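Local coordinates for flagellar hook-associated protein 2 (PDB 6KTY), which caps the distal end of the flagellar filament, where it is thought to help exported flagellin monomers polymerise instead of leaking away, at the interface of chains A and B. Coordinates in Å, arbitrary orientation; residue numbers count along the deposited sequence, not the author numbering. Chains: chain A/B, Flagellar hook-associated protein 2.

Contact 1: the interface of chains A and B. Residues chain A 32, 188, 190; chain B 40, 122, 167, 179-180.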
loop_
_atom_site.group_PDB
_atom_site.type_symbol
_atom_site.label_atom_id
_atom_site.label_comp_id
_atom_site.label_asym_id
_atom_site.label_seq_id
_atom_site.Cartn_x
_atom_site.Cartn_y
_atom_site.Cartn_z
ATOM N N ASP A 32 -23.490 0.886 -3.701
ATOM C CA ASP A 32 -22.269 1.128 -2.941
ATOM C C ASP A 32 -21.685 -0.254 -2.769
ATOM O O ASP A 32 -22.301 -1.118 -2.127
ATOM C CB ASP A 32 -22.627 1.746 -1.568
ATOM C CG ASP A 32 -21.407 1.948 -0.625
ATOM O OD1 ASP A 32 -20.212 1.848 -1.034
ATOM O OD2 ASP A 32 -21.671 2.236 0.569
ATOM N N GLU A 188 -9.489 -2.355 1.276
ATOM C CA GLU A 188 -10.836 -2.365 0.779
ATOM C C GLU A 188 -11.073 -1.107 -0.061
ATOM O O GLU A 188 -10.705 0.025 0.346
ATOM C CB GLU A 188 -11.832 -2.472 1.941
ATOM C CG GLU A 188 -13.237 -2.847 1.510
ATOM C CD GLU A 188 -14.183 -3.109 2.686
ATOM O OE1 GLU A 188 -14.036 -2.451 3.739
ATOM O OE2 GLU A 188 -15.112 -3.963 2.543
ATOM N N ARG A 190 -13.853 1.204 -2.390
ATOM C CA ARG A 190 -15.255 1.481 -2.621
ATOM C C ARG A 190 -15.498 1.766 -4.116
ATOM O O ARG A 190 -14.750 2.498 -4.728
ATOM C CB ARG A 190 -15.717 2.666 -1.770
ATOM C CG ARG A 190 -15.890 2.344 -0.285
ATOM C CD ARG A 190 -17.048 3.160 0.296
ATOM N NE ARG A 190 -16.839 4.552 -0.032
ATOM C CZ ARG A 190 -17.772 5.450 -0.312
ATOM N NH1 ARG A 190 -19.067 5.165 -0.317
ATOM N NH2 ARG A 190 -17.382 6.672 -0.598
ATOM N N LEU B 40 -12.894 1.385 6.343
ATOM C CA LEU B 40 -14.103 1.967 5.809
ATOM C C LEU B 40 -15.269 1.630 6.742
ATOM O O LEU B 40 -15.230 0.652 7.481
ATOM C CB LEU B 40 -14.399 1.449 4.408
ATOM C CG LEU B 40 -13.394 1.829 3.323
ATOM C CD1 LEU B 40 -13.787 1.077 2.059
ATOM C CD2 LEU B 40 -13.329 3.343 3.028
ATOM N N THR B 122 -24.201 1.962 6.293
ATOM C CA THR B 122 -23.049 1.602 7.103
ATOM C C THR B 122 -23.220 2.224 8.492
ATOM O O THR B 122 -24.141 3.008 8.712
ATOM C CB THR B 122 -21.776 2.167 6.454
ATOM O OG1 THR B 122 -21.869 3.585 6.427
ATOM C CG2 THR B 122 -21.575 1.629 4.982
ATOM N N ASN B 167 -18.841 6.785 5.009
ATOM C CA ASN B 167 -17.564 6.958 4.332
ATOM C C ASN B 167 -17.457 8.318 3.691
ATOM O O ASN B 167 -17.003 8.468 2.555
ATOM C CB ASN B 167 -17.326 5.794 3.354
ATOM C CG ASN B 167 -17.142 4.508 4.096
ATOM O OD1 ASN B 167 -16.331 4.469 4.982
ATOM N ND2 ASN B 167 -17.895 3.473 3.772
ATOM N N ASP B 179 -14.900 12.246 0.774
ATOM C CA ASP B 179 -15.357 10.890 0.509
ATOM C C ASP B 179 -14.173 9.939 0.625
ATOM O O ASP B 179 -13.159 10.111 -0.073
ATOM C CB ASP B 179 -15.974 10.806 -0.898
ATOM C CG ASP B 179 -16.784 9.528 -1.107
ATOM O OD1 ASP B 179 -17.731 9.259 -0.299
ATOM O OD2 ASP B 179 -16.498 8.788 -2.089
ATOM N N PHE B 180 -14.281 8.942 1.512
ATOM C CA PHE B 180 -13.221 7.949 1.637
ATOM C C PHE B 180 -13.338 6.943 0.489
ATOM O O PHE B 180 -14.380 6.268 0.345
ATOM C CB PHE B 180 -13.276 7.250 3.011
ATOM C CG PHE B 180 -13.469 8.201 4.144
ATOM C CD1 PHE B 180 -12.763 9.397 4.188
ATOM C CD2 PHE B 180 -14.365 7.926 5.162
ATOM C CE1 PHE B 180 -12.948 10.302 5.229
ATOM C CE2 PHE B 180 -14.564 8.827 6.189
ATOM C CZ PHE B 180 -13.862 10.028 6.212
HETATM O O HOH W 1 -12.247 -1.134 5.347
#

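Contact 2: the interface of chains A and B. Residues chain A 187-190; chain B 40, 42, 181-183.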
loop_
_atom_site.group_PDB
_atom_site.type_symbol
_atom_site.label_atom_id
_atom_site.label_comp_id
_atom_site.label_asym_id
_atom_site.label_seq_id
_atom_site.Cartn_x
_atom_site.Cartn_y
_atom_site.Cartn_z
ATOM N N ARG A 187 -6.756 -3.545 1.836
ATOM C CA ARG A 187 -7.079 -2.287 1.185
ATOM C C ARG A 187 -8.442 -2.428 0.475
ATOM O O ARG A 187 -8.547 -2.564 -0.776
ATOM C CB ARG A 187 -5.991 -1.905 0.179
ATOM C CG ARG A 187 -4.558 -1.770 0.771
ATOM C CD ARG A 187 -4.178 -0.379 1.244
ATOM N NE ARG A 187 -3.830 0.509 0.128
ATOM C CZ ARG A 187 -4.666 1.346 -0.478
ATOM N NH1 ARG A 187 -5.926 1.498 -0.065
ATOM N NH2 ARG A 187 -4.235 2.074 -1.494
ATOM N N GLU A 188 -9.489 -2.355 1.276
ATOM C CA GLU A 188 -10.836 -2.365 0.779
ATOM C C GLU A 188 -11.073 -1.107 -0.061
ATOM O O GLU A 188 -10.705 0.025 0.346
ATOM C CB GLU A 188 -11.832 -2.472 1.941
ATOM C CG GLU A 188 -13.237 -2.847 1.510
ATOM C CD GLU A 188 -14.183 -3.109 2.686
ATOM O OE1 GLU A 188 -14.036 -2.451 3.739
ATOM O OE2 GLU A 188 -15.112 -3.963 2.543
ATOM N N ILE A 189 -11.649 -1.307 -1.237
ATOM C CA ILE A 189 -11.896 -0.234 -2.227
ATOM C C ILE A 189 -13.411 -0.050 -2.292
ATOM O O ILE A 189 -14.174 -1.044 -2.259
ATOM C CB ILE A 189 -11.416 -0.610 -3.652
ATOM C CG1 ILE A 189 -9.947 -1.083 -3.668
ATOM C CG2 ILE A 189 -11.599 0.532 -4.621
ATOM C CD1 ILE A 189 -9.048 -0.343 -2.746
ATOM N N ARG A 190 -13.853 1.204 -2.390
ATOM C CA ARG A 190 -15.255 1.481 -2.621
ATOM C C ARG A 190 -15.498 1.766 -4.116
ATOM O O ARG A 190 -14.750 2.498 -4.728
ATOM C CB ARG A 190 -15.717 2.666 -1.770
ATOM C CG ARG A 190 -15.890 2.344 -0.285
ATOM C CD ARG A 190 -17.048 3.160 0.296
ATOM N NE ARG A 190 -16.839 4.552 -0.032
ATOM C CZ ARG A 190 -17.772 5.450 -0.312
ATOM N NH1 ARG A 190 -19.067 5.165 -0.317
ATOM N NH2 ARG A 190 -17.382 6.672 -0.598
ATOM N N LEU B 40 -12.894 1.385 6.343
ATOM C CA LEU B 40 -14.103 1.967 5.809
ATOM C C LEU B 40 -15.269 1.630 6.742
ATOM O O LEU B 40 -15.230 0.652 7.481
ATOM C CB LEU B 40 -14.399 1.449 4.408
ATOM C CG LEU B 40 -13.394 1.829 3.323
ATOM C CD1 LEU B 40 -13.787 1.077 2.059
ATOM C CD2 LEU B 40 -13.329 3.343 3.028
ATOM N N GLN B 42 -18.724 -0.109 7.443
ATOM C CA GLN B 42 -19.142 -1.427 6.950
ATOM C C GLN B 42 -20.664 -1.558 7.064
ATOM O O GLN B 42 -21.246 -1.178 8.098
ATOM C CB GLN B 42 -18.499 -2.551 7.760
ATOM C CG GLN B 42 -17.021 -2.467 7.943
ATOM C CD GLN B 42 -16.261 -2.917 6.706
ATOM O OE1 GLN B 42 -16.429 -4.033 6.245
ATOM N NE2 GLN B 42 -15.427 -2.053 6.177
ATOM N N LYS B 181 -12.285 6.831 -0.317
ATOM C CA LYS B 181 -12.302 5.917 -1.487
ATOM C C LYS B 181 -11.773 4.505 -1.190
ATOM O O LYS B 181 -12.097 3.546 -1.898
ATOM C CB LYS B 181 -11.485 6.502 -2.598
ATOM C CG LYS B 181 -11.786 7.923 -2.979
ATOM C CD LYS B 181 -13.162 8.043 -3.514
ATOM C CE LYS B 181 -13.349 9.347 -4.229
ATOM N NZ LYS B 181 -14.755 9.497 -4.677
ATOM N N SER B 182 -10.913 4.380 -0.191
ATOM C CA SER B 182 -10.350 3.091 0.210
ATOM C C SER B 182 -9.822 3.168 1.611
ATOM O O SER B 182 -9.535 4.247 2.087
ATOM C CB SER B 182 -9.218 2.664 -0.769
ATOM O OG SER B 182 -8.126 3.576 -0.773
ATOM N N ALA B 183 -9.682 2.024 2.272
ATOM C CA ALA B 183 -9.041 1.935 3.582
ATOM C C ALA B 183 -7.545 1.755 3.348
ATOM O O ALA B 183 -7.140 1.018 2.467
ATOM C CB ALA B 183 -9.587 0.759 4.357
HETATM O O HOH W 2 -12.247 -1.134 5.347
HETATM O O HOH W 3 -5.818 3.597 -3.113
#

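Contact 1: the interface of chains A and B
One face of the A:Arg190 guanidinium lies against the side chain of B:Asn167, whose CB sits 3.6 Å above the plane and over its centre, while the edge of the group meets the carboxylate of B:Asp179 and the main-chain carbonyl of B:Phe180. The contact joins two copies of the middle part of FliD, the flagellar cap protein, and brings strand 189-192 of one chain against the end of strand 178-180 of the other. B:Phe180 O is gripped by two nitrogens at once. NE of A:Arg190 stands 3.0 Å from B:Phe180 O, nearly along the C=O axis (178°). NH2 of A:Arg190, 3.2 Å from B:Phe180 O, comes from above the carbonyl plane. NH2 of A:Arg190 also forms a salt bridge to B:Asp179 OD1 at 2.6 Å, on the syn side but tilted out of the carboxylate plane, which is turned 67° from the guanidinium. NH2 faces both carboxylate oxygens, and its hydrogen bond to OD1 is strongly bent, 120° at the hydrogen, so the exact geometry is doubtful. On its own side, A:Arg190 NH1 is 3.6 Å from A:Asp32 OD1, a longer salt bridge, so acidic groups from both chains would balance the arginine charge. Bends at chi2 and chi3 bring the guanidinium to B:Phe180 and B:Asp179. Separately, the CG methylene of A:Arg190 packs 3.4 Å from the B:Leu40 methyl CD1. The same methyl packs against CG of A:Glu188, whose OE1 shares a water with the backbone N of B:Leu40.

Contact 2: the interface of chains A and B
With CG anti to its backbone N (chi1 -165°) and the chain extended beyond CG, A:Glu188 reaches out to meet B:Gln42 tip to tip; B:Gln42, bent at chi2 (-78°), turns its amide back toward the carboxylate. The contact is a short antiparallel beta bridge between FliD chains, pairing A:Ile189 with B:Ser182. NE2 of B:Gln42 donates to A:Glu188 OE1 at 2.8 Å, using the syn lone pair of the carboxylate, and the two flat groups are nearly coplanar. That amide also donates within its own chain, from B:Gln42 NE2 to the carbonyl B:Leu40 O at 3.0 Å. The acceptor lies in the amide plane, although the donor stands above the plane of the B:Leu40 carbonyl; together the two bonds should fix the rotation of the amide.

Backbone hydrogen bonds run from B:Ala183 N to A:Glu188 O (3.0 Å) and from A:Arg190 N to B:Lys181 O (3.0 Å). Between them, the CD1 methyl of A:Ile189 packs on B:Ser182 CB at 3.6 Å. At the other end, A:Arg187 bends at chi2 and chi3, bringing its NH1 back over the partner chain. NH1 of A:Arg187 donates to the carbonyl B:Ala183 O at 2.8 Å, from above the carbonyl plane, and also reaches the hydroxyl of B:Ser182, which lies in the guanidinium plane with OG 3.1 Å from NH1 of A:Arg187. The neighbouring NH2 of A:Arg187 is 2.7 Å from the oxygen of a water that also lies near the hydroxyl OG of B:Ser182.

Contact 1 and contact 2 are adjoining parts of one A–B interface, the centres of their C-alpha atoms about 5 Å apart, and they share A:Glu188, A:Arg190 and B:Leu40. Strand 189-192 of chain A runs through both: its backbone pairs with chain B in contact 2, while an arginine side chain from the same strand carries the charged grip of contact 1. Side-chain and main-chain binding may support each other. The interface is not an exact two-fold, and the deposited assembly holds four copies whereas the protein forms a homopentamer, so this pairing may not be the one in the cap.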